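PDB 3N0X: possible substrate binding protein of ABC transporter system from Rhodopseudomonas palustris, which probably binds branched-chain amino acids or related ligands in the periplasm and delivers them to an ABC transporter for uptake. Local coordinates for residues V102-D108 with R121-S127; F328-D332 with I368-N372; Y244-P248 with V344-P348. All blocks are in the same frame, centred on the assembly; numbering follows the deposited sequence.

Interaction 1. Residues V102-D108 with R121-S127; sequences VEPAVAD and RTGRNSS
V102 and R121 form a parallel beta bridge with their CA atoms 4.4 Å apart, and the two chains then run on side by side into loops, with G123 facing P104 and N125 facing V106. The bridge is extended by weak bonds from T122 N and G123 N to V102 O. The R121 chain turns at chi3 (54°) and carries the guanidinium along the 102-108 loop. R121 NH1 and NH2 grip A107 O end-on, at 2.8 Å and 2.9 Å, from above the peptide plane. NH1 also reaches A105 O, so two carbonyl oxygens meet the guanidinium edge-on, in its plane, and fix its rotation. N125 CB covers one of its faces, and Q334 takes NE. Both segments leave the C-terminal ends of neighbouring parallel strands, 100-102 and 119-121, in the mixed sheet of a periplasmic-binding-protein lobe, whose strand-end loops commonly line the ligand cleft. R124 NH1 binds a glycerol here, probably from the crystallisation liquor. V106 CG1 lies over one face of the R124 guanidinium, whose NE makes a salt bridge with D129. E103 OE1 accepts T122 OG1 at 2.8 Å on its anti lone pair. At the far end D108 meets the start of helix 126-137. D108 OD1 accepts S127 N at 2.9 Å on its syn lone pair, and D108 OD2 takes S127 OG at 2.6 Å from above the carboxylate plane.

Interaction 2. Residues F328-D332 with I368-N372; sequences FRKED and IPIKN
R329 reaches across to the backbone of 368-372. R329 NH1 donates to I368 O at 2.8 Å, and that oxygen lies close to the guanidinium plane. NH2 adds two weak bonds, one to I368 O and one to P369 O. I370 covers one face of the same group. I370 CG1 sits over the centre of the guanidinium, 3.5 Å from R329 CZ. In one of its two conformers the E331 side chain also comes near I370 CD1. The second link is N372. N372 ND2 donates to E331 O at 2.9 Å, from above the carbonyl plane. With CG between the backbone N and the carbonyl carbon (chi1 68°), the amide also packs against D332 CB.

D332 positions the arginine. D332 takes R329 side-on, with R329 NE to D332 OD1 at 2.9 Å and R329 NH2 to D332 OD2 at 2.8 Å. The two bonds fix the rotation of the guanidinium, leaving NH1 directed at I368 O. The carboxylate probably also helps to balance the arginine charge. A water donates to D332 OD2 and accepts from K371 N, joining the acid to the second segment as well. Further out, L336 of strand 335-345 touches both R329 and I368. I368 and P369 pack on I131 of helix 126-137, and N372 touches W115. The contact is structural packing: an arginine-aspartate pair joins the C-terminal tail to the connection between antiparallel strands 324-328 and 335-345 of the binding-protein fold.

Interaction 3. Residues Y244-P248 with V344-P348; sequences YKRLP and VKVDP
V344 meets the 244-248 turn with its side chain directed toward it. V344 CG1 lies 3.6 Å from Y244 O and at a similar distance from L247 O. The Y244 carbonyl is already engaged, because L247 N donates to it across the turn. V344 CG2 approaches the edge of the Y244 ring, 4.3 Å from Y244 CD2. That ring is held at its far end by a bond from OH to G234 O. The V344 backbone pairs with G249 and M250, just beyond the turn.

V346 again points toward the turn and spreads its two methyls over it. V346 CG1 is anti to the backbone N (chi1 177°) and faces K245 CB at 4.2 Å. V346 CG2 lies 3.2 Å from K245 O and 3.8 Å from P248 CB, so this one methyl touches both the lysine carbonyl and the proline ring. Shortening V346 to an alanine would probably open a gap beside P248 and leave K245 CB without its methyl neighbour.

D347 turns its side chain away, and OD1 accepts from A349 N. D347 O still passes K245 CE at 3.9 Å. P348 is reached through water: K245 NZ donates to the water oxygen at 2.9 Å, and the water donates to P348 O. A bend at chi3 helps bring the lysine tip here, where it also bonds V350 O. No direct hydrogen bond joins the two segments. They meet through valine methyls on carbonyls and proline, with a lysine at the outer end. This is plain packing toward the far part of the long strand 335-345, which runs antiparallel to strand 251-254 in the periplasmic-binding-protein fold.

Overall arrangement
Interactions 1 and 2 are neighbours, with centres about 12 Å apart. They touch through F328, whose ring atom F328 CE1 lies 3.6 Å from R121 O and whose CZ packs on T122 CG2. Helix 126-137 also connects them: it begins in interaction 1 and runs on beside segment 368-372. Interaction 3 stands apart, its centre about 28 Å from that of interaction 1 and about 36 Å from that of interaction 2. It lies across the centre of the chain from interaction 2. Strand 335-345 spans the gap, reaching interaction 3 at V344. Interaction 1 probably lies nearest the ligand cleft, while interactions 2 and 3 are structural packing.

Interaction 1. Residues V102-D108 with R121-S127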
loop_
_atom_site.group_PDB
_atom_site.type_symbol
_atom_site.label_atom_id
_atom_site.label_comp_id
_atom_site.label_asym_id
_atom_site.label_seq_id
_atom_site.Cartn_x
_atom_site.Cartn_y
_atom_site.Cartn_z
ATOM N N VAL A 102 -9.229 -2.496 7.036
ATOM C CA VAL A 102 -7.932 -3.139 6.880
ATOM C C VAL A 102 -6.890 -2.095 6.499
ATOM O O VAL A 102 -7.037 -1.371 5.501
ATOM C CB VAL A 102 -7.979 -4.310 5.885
ATOM C CG1 VAL A 102 -6.529 -4.893 5.684
ATOM C CG2 VAL A 102 -8.982 -5.383 6.412
ATOM N N GLU A 103 -5.838 -2.062 7.320
ATOM C CA GLU A 103 -4.762 -1.078 7.213
ATOM C C GLU A 103 -3.652 -1.542 8.127
ATOM O O GLU A 103 -3.882 -1.667 9.326
ATOM C CB GLU A 103 -5.276 0.299 7.709
ATOM C CG GLU A 103 -4.208 1.365 7.759
ATOM C CD GLU A 103 -3.623 1.695 6.409
ATOM O OE1 GLU A 103 -4.396 2.011 5.448
ATOM O OE2 GLU A 103 -2.361 1.710 6.347
ATOM N N PRO A 104 -2.435 -1.732 7.598
ATOM C CA PRO A 104 -1.940 -1.566 6.220
ATOM C C PRO A 104 -1.983 -2.767 5.291
ATOM O O PRO A 104 -1.630 -2.606 4.128
ATOM C CB PRO A 104 -0.466 -1.217 6.433
ATOM C CG PRO A 104 -0.109 -1.987 7.651
ATOM C CD PRO A 104 -1.338 -1.895 8.562
ATOM N N ALA A 105 -2.410 -3.921 5.788
ATOM C CA ALA A 105 -2.267 -5.200 5.039
ATOM C C ALA A 105 -2.714 -5.092 3.588
ATOM O O ALA A 105 -3.863 -4.707 3.320
ATOM C CB ALA A 105 -2.999 -6.316 5.733
ATOM N N VAL A 106 -1.850 -5.532 2.675
ATOM C CA VAL A 106 -2.032 -5.367 1.231
ATOM C C VAL A 106 -2.622 -6.576 0.484
ATOM O O VAL A 106 -2.978 -6.447 -0.668
ATOM C CB VAL A 106 -0.672 -5.034 0.523
ATOM C CG1 VAL A 106 -0.051 -3.774 1.109
ATOM C CG2 VAL A 106 0.308 -6.234 0.610
ATOM N N ALA A 107 -2.717 -7.744 1.103
ATOM C CA ALA A 107 -3.049 -8.963 0.357
ATOM C C ALA A 107 -4.325 -8.816 -0.446
ATOM O O ALA A 107 -5.360 -8.410 0.086
ATOM C CB ALA A 107 -3.155 -10.156 1.288
ATOM N N ASP A 108 -4.260 -9.148 -1.733
ATOM C CA ASP A 108 -5.426 -8.984 -2.605
ATOM C C ASP A 108 -6.643 -9.747 -2.127
ATOM O O ASP A 108 -7.779 -9.280 -2.267
ATOM C CB ASP A 108 -5.108 -9.452 -4.048
ATOM C CG ASP A 108 -4.325 -8.403 -4.870
ATOM O OD1 ASP A 108 -4.275 -7.207 -4.491
ATOM O OD2 ASP A 108 -3.758 -8.782 -5.953
ATOM N N ARG A 121 -11.205 -1.530 3.301
ATOM C CA ARG A 121 -9.742 -1.415 3.279
ATOM C C ARG A 121 -9.312 -0.047 2.814
ATOM O O ARG A 121 -9.610 0.339 1.691
ATOM C CB ARG A 121 -9.096 -2.477 2.387
ATOM C CG ARG A 121 -7.574 -2.251 2.292
ATOM C CD ARG A 121 -6.761 -3.447 2.049
ATOM N NE ARG A 121 -7.169 -4.224 0.880
ATOM C CZ ARG A 121 -6.624 -5.415 0.596
ATOM N NH1 ARG A 121 -5.678 -5.881 1.352
ATOM N NH2 ARG A 121 -7.057 -6.145 -0.429
ATOM N N THR A 122 -8.535 0.645 3.662
ATOM C CA THR A 122 -7.870 1.887 3.275
ATOM C C THR A 122 -6.466 1.652 2.662
ATOM O O THR A 122 -6.054 2.436 1.807
ATOM C CB THR A 122 -7.772 2.862 4.446
ATOM O OG1 THR A 122 -7.136 2.219 5.563
ATOM C CG2 THR A 122 -9.127 3.359 4.850
ATOM N N GLY A 123 -5.765 0.624 3.127
ATOM C CA GLY A 123 -4.460 0.292 2.578
ATOM C C GLY A 123 -4.592 0.006 1.097
ATOM O O GLY A 123 -5.654 -0.416 0.618
ATOM N N ARG A 124 -3.554 0.290 0.322
ATOM C CA ARG A 124 -3.594 -0.164 -1.070
ATOM C C ARG A 124 -3.411 -1.676 -1.084
ATOM O O ARG A 124 -2.806 -2.258 -0.201
ATOM C CB ARG A 124 -2.592 0.557 -1.978
ATOM C CG ARG A 124 -1.218 -0.059 -2.125
ATOM C CD ARG A 124 -0.430 -0.071 -0.823
ATOM N NE ARG A 124 0.916 -0.587 -1.009
ATOM C CZ ARG A 124 1.784 -0.898 -0.051
ATOM N NH1 ARG A 124 1.532 -0.666 1.247
ATOM N NH2 ARG A 124 2.952 -1.448 -0.394
ATOM N N ASN A 125 -3.938 -2.311 -2.110
ATOM C CA ASN A 125 -3.708 -3.734 -2.301
ATOM C C ASN A 125 -2.581 -3.987 -3.297
ATOM O O ASN A 125 -2.119 -3.074 -3.988
ATOM C CB ASN A 125 -5.004 -4.517 -2.636
ATOM C CG ASN A 125 -5.626 -4.155 -3.952
ATOM O OD1 ASN A 125 -4.941 -3.933 -4.950
ATOM N ND2 ASN A 125 -6.962 -4.102 -3.983
ATOM N N SER A 126 -2.081 -5.234 -3.321
ATOM C CA SER A 126 -0.932 -5.568 -4.167
ATOM C C SER A 126 -1.245 -5.384 -5.660
ATOM O O SER A 126 -0.367 -5.026 -6.440
ATOM C CB SER A 126 -0.458 -6.981 -3.862
ATOM O OG SER A 126 0.140 -7.017 -2.581
ATOM N N SER A 127 -2.492 -5.594 -6.053
ATOM C CA SER A 127 -2.901 -5.259 -7.432
ATOM C C SER A 127 -2.749 -3.772 -7.751
ATOM O O SER A 127 -2.277 -3.428 -8.852
ATOM C CB SER A 127 -4.309 -5.754 -7.773
ATOM O OG SER A 127 -4.282 -7.165 -7.956
HETATM O O HOH W 1 -3.882 3.690 3.281
HETATM O O HOH W 2 -1.172 -0.208 2.459
#

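Interaction 2. Residues F328-D332 with I368-N372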
loop_
_atom_site.group_PDB
_atom_site.type_symbol
_atom_site.label_atom_id
_atom_site.label_comp_id
_atom_site.label_asym_id
_atom_site.label_seq_id
_atom_site.Cartn_x
_atom_site.Cartn_y
_atom_site.Cartn_z
ATOM N N PHE A 328 -14.238 4.488 -1.037
ATOM C CA PHE A 328 -14.509 3.057 -0.828
ATOM C C PHE A 328 -15.433 2.581 -1.936
ATOM O O PHE A 328 -16.586 2.974 -2.021
ATOM C CB PHE A 328 -15.190 2.756 0.487
ATOM C CG PHE A 328 -14.313 2.896 1.708
ATOM C CD1 PHE A 328 -13.104 2.204 1.855
ATOM C CD2 PHE A 328 -14.735 3.686 2.760
ATOM C CE1 PHE A 328 -12.361 2.317 2.979
ATOM C CE2 PHE A 328 -13.980 3.782 3.934
ATOM C CZ PHE A 328 -12.797 3.112 4.053
ATOM N N ARG A 329 -14.932 1.703 -2.781
ATOM C CA ARG A 329 -15.739 1.180 -3.876
ATOM C C ARG A 329 -16.871 0.367 -3.292
ATOM O O ARG A 329 -16.644 -0.434 -2.395
ATOM C CB ARG A 329 -14.838 0.332 -4.769
ATOM C CG ARG A 329 -15.563 -0.300 -5.964
ATOM C CD ARG A 329 -14.594 -0.587 -7.056
ATOM N NE ARG A 329 -13.572 -1.580 -6.692
ATOM C CZ ARG A 329 -12.631 -1.967 -7.530
ATOM N NH1 ARG A 329 -12.563 -1.409 -8.744
ATOM N NH2 ARG A 329 -11.789 -2.910 -7.182
ATOM N N LYS A 330 -18.100 0.567 -3.780
ATOM C CA LYS A 330 -19.260 -0.158 -3.269
ATOM C C LYS A 330 -19.121 -1.691 -3.361
ATOM O O LYS A 330 -19.499 -2.425 -2.419
ATOM C CB LYS A 330 -20.517 0.312 -4.017
ATOM C CG LYS A 330 -21.815 -0.452 -3.696
ATOM N N GLU A 331 -18.596 -2.194 -4.457
ATOM C CA GLU A 331 -18.639 -3.634 -4.731
ATOM C C GLU A 331 -17.783 -4.443 -3.776
ATOM O O GLU A 331 -18.226 -5.457 -3.248
ATOM C CB GLU A 331 -18.166 -3.948 -6.154
ATOM C CG GLU A 331 -19.038 -3.366 -7.260
ATOM C CD GLU A 331 -18.574 -2.003 -7.779
ATOM O OE1 GLU A 331 -18.365 -1.047 -6.991
ATOM O OE2 GLU A 331 -18.458 -1.876 -9.018
ATOM N N ASP A 332 -16.552 -3.984 -3.567
ATOM C CA ASP A 332 -15.541 -4.749 -2.786
ATOM C C ASP A 332 -14.936 -4.010 -1.604
ATOM O O ASP A 332 -14.056 -4.545 -0.906
ATOM C CB ASP A 332 -14.413 -5.293 -3.702
ATOM C CG ASP A 332 -13.584 -4.212 -4.351
ATOM O OD1 ASP A 332 -13.929 -3.019 -4.199
ATOM O OD2 ASP A 332 -12.570 -4.580 -5.022
ATOM N N ILE A 368 -8.863 -1.163 -11.372
ATOM C CA ILE A 368 -8.506 -2.149 -10.332
ATOM C C ILE A 368 -9.587 -3.253 -10.407
ATOM O O ILE A 368 -10.794 -2.980 -10.209
ATOM C CB ILE A 368 -8.462 -1.528 -8.925
ATOM C CG1 ILE A 368 -7.606 -0.259 -8.936
ATOM C CG2 ILE A 368 -8.001 -2.558 -7.908
ATOM C CD1 ILE A 368 -6.191 -0.424 -9.409
ATOM N N PRO A 369 -9.170 -4.503 -10.697
ATOM C CA PRO A 369 -10.169 -5.575 -10.845
ATOM C C PRO A 369 -11.018 -5.799 -9.585
ATOM O O PRO A 369 -10.545 -5.573 -8.459
ATOM C CB PRO A 369 -9.313 -6.826 -11.126
ATOM C CG PRO A 369 -7.991 -6.544 -10.523
ATOM C CD PRO A 369 -7.803 -5.032 -10.529
ATOM N N ILE A 370 -12.263 -6.234 -9.794
ATOM C CA ILE A 370 -13.194 -6.608 -8.729
ATOM C C ILE A 370 -13.160 -8.144 -8.688
ATOM O O ILE A 370 -13.454 -8.815 -9.685
ATOM C CB ILE A 370 -14.588 -6.047 -9.020
ATOM C CG1 ILE A 370 -14.537 -4.505 -8.961
ATOM C CG2 ILE A 370 -15.647 -6.607 -8.007
ATOM C CD1 ILE A 370 -15.730 -3.753 -9.540
ATOM N N LYS A 371 -12.761 -8.699 -7.557
ATOM C CA LYS A 371 -12.479 -10.131 -7.423
ATOM C C LYS A 371 -13.231 -10.788 -6.281
ATOM O O LYS A 371 -12.905 -11.919 -5.913
ATOM C CB LYS A 371 -10.983 -10.315 -7.160
ATOM C CG LYS A 371 -10.081 -9.705 -8.247
ATOM N N ASN A 372 -14.238 -10.111 -5.724
ATOM C CA ASN A 372 -14.980 -10.691 -4.609
ATOM C C ASN A 372 -16.276 -11.412 -4.982
ATOM O O ASN A 372 -16.971 -11.874 -4.090
ATOM C CB ASN A 372 -15.241 -9.636 -3.535
ATOM C CG ASN A 372 -16.205 -8.563 -3.983
ATOM O OD1 ASN A 372 -16.238 -8.161 -5.146
ATOM N ND2 ASN A 372 -16.938 -8.029 -3.040
HETATM O O HOH W 3 -11.917 -7.171 -5.315
#

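Interaction 3. Residues Y244-P248 with V344-P348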
loop_
_atom_site.group_PDB
_atom_site.type_symbol
_atom_site.label_atom_id
_atom_site.label_comp_id
_atom_site.label_asym_id
_atom_site.label_seq_id
_atom_site.Cartn_x
_atom_site.Cartn_y
_atom_site.Cartn_z
ATOM N N TYR A 244 18.031 2.249 -3.363
ATOM C CA TYR A 244 17.718 2.841 -4.646
ATOM C C TYR A 244 18.660 3.997 -5.044
ATOM O O TYR A 244 18.625 4.445 -6.181
ATOM C CB TYR A 244 16.269 3.373 -4.683
ATOM C CG TYR A 244 15.091 2.378 -4.615
ATOM C CD1 TYR A 244 15.095 1.263 -3.763
ATOM C CD2 TYR A 244 13.933 2.640 -5.301
ATOM C CE1 TYR A 244 13.998 0.409 -3.696
ATOM C CE2 TYR A 244 12.846 1.791 -5.230
ATOM C CZ TYR A 244 12.881 0.675 -4.450
ATOM O OH TYR A 244 11.787 -0.184 -4.323
ATOM N N LYS A 245 19.508 4.461 -4.123
ATOM C CA LYS A 245 20.528 5.453 -4.447
ATOM C C LYS A 245 21.544 4.937 -5.478
ATOM O O LYS A 245 22.253 5.728 -6.092
ATOM C CB LYS A 245 21.222 5.973 -3.164
ATOM C CG LYS A 245 20.250 6.767 -2.293
ATOM C CD LYS A 245 20.825 7.129 -0.904
ATOM C CE LYS A 245 21.959 8.094 -0.974
ATOM N NZ LYS A 245 22.462 8.447 0.385
ATOM N N ARG A 246 21.591 3.621 -5.679
ATOM C CA ARG A 246 22.396 3.002 -6.735
ATOM C C ARG A 246 21.709 2.988 -8.115
ATOM O O ARG A 246 22.335 2.551 -9.091
ATOM C CB ARG A 246 22.735 1.558 -6.334
ATOM C CG ARG A 246 23.852 1.437 -5.254
ATOM C CD ARG A 246 25.229 1.094 -5.860
ATOM N NE ARG A 246 25.283 -0.289 -6.371
ATOM C CZ ARG A 246 25.166 -0.656 -7.655
ATOM N NH1 ARG A 246 25.002 0.242 -8.631
ATOM N NH2 ARG A 246 25.217 -1.942 -7.969
ATOM N N LEU A 247 20.478 3.526 -8.204
ATOM C CA LEU A 247 19.641 3.467 -9.417
ATOM C C LEU A 247 19.154 4.860 -9.870
ATOM O O LEU A 247 17.941 5.088 -10.013
ATOM C CB LEU A 247 18.441 2.546 -9.139
ATOM C CG LEU A 247 18.744 1.109 -8.675
ATOM C CD1 LEU A 247 17.539 0.427 -8.004
ATOM C CD2 LEU A 247 19.232 0.355 -9.895
ATOM N N PRO A 248 20.069 5.815 -10.052
ATOM C CA PRO A 248 19.639 7.141 -10.441
ATOM C C PRO A 248 18.775 7.124 -11.705
ATOM O O PRO A 248 19.103 6.437 -12.669
ATOM C CB PRO A 248 20.962 7.885 -10.677
ATOM C CG PRO A 248 21.944 6.816 -10.911
ATOM C CD PRO A 248 21.541 5.718 -10.023
ATOM N N VAL A 344 13.789 8.393 -9.590
ATOM C CA VAL A 344 14.771 8.486 -8.534
ATOM C C VAL A 344 15.771 9.626 -8.793
ATOM O O VAL A 344 16.375 9.709 -9.888
ATOM C CB VAL A 344 15.544 7.145 -8.368
ATOM C CG1 VAL A 344 16.792 7.310 -7.450
ATOM C CG2 VAL A 344 14.618 6.039 -7.822
ATOM N N LYS A 345 15.979 10.454 -7.756
ATOM C CA LYS A 345 17.059 11.439 -7.696
ATOM C C LYS A 345 17.980 11.036 -6.547
ATOM O O LYS A 345 17.517 10.699 -5.464
ATOM C CB LYS A 345 16.535 12.860 -7.489
ATOM C CG LYS A 345 17.665 13.925 -7.241
ATOM N N VAL A 346 19.286 11.046 -6.764
ATOM C CA VAL A 346 20.211 10.668 -5.698
ATOM C C VAL A 346 20.824 11.936 -5.085
ATOM O O VAL A 346 21.504 12.696 -5.780
ATOM C CB VAL A 346 21.337 9.789 -6.262
ATOM C CG1 VAL A 346 22.347 9.460 -5.168
ATOM C CG2 VAL A 346 20.782 8.484 -6.881
ATOM N N ASP A 347 20.488 12.208 -3.823
ATOM C CA ASP A 347 21.063 13.328 -3.083
ATOM C C ASP A 347 21.941 12.687 -2.014
ATOM O O ASP A 347 21.423 12.004 -1.116
ATOM C CB ASP A 347 19.942 14.141 -2.468
ATOM C CG ASP A 347 20.442 15.328 -1.674
ATOM O OD1 ASP A 347 21.633 15.324 -1.264
ATOM O OD2 ASP A 347 19.626 16.268 -1.465
ATOM N N PRO A 348 23.263 12.839 -2.129
ATOM C CA PRO A 348 24.121 12.067 -1.208
ATOM C C PRO A 348 23.933 12.365 0.277
ATOM O O PRO A 348 24.285 11.518 1.113
ATOM C CB PRO A 348 25.534 12.453 -1.625
ATOM C CG PRO A 348 25.384 13.735 -2.367
ATOM C CD PRO A 348 24.040 13.706 -3.025
HETATM O O HOH W 4 25.299 8.917 -0.249
#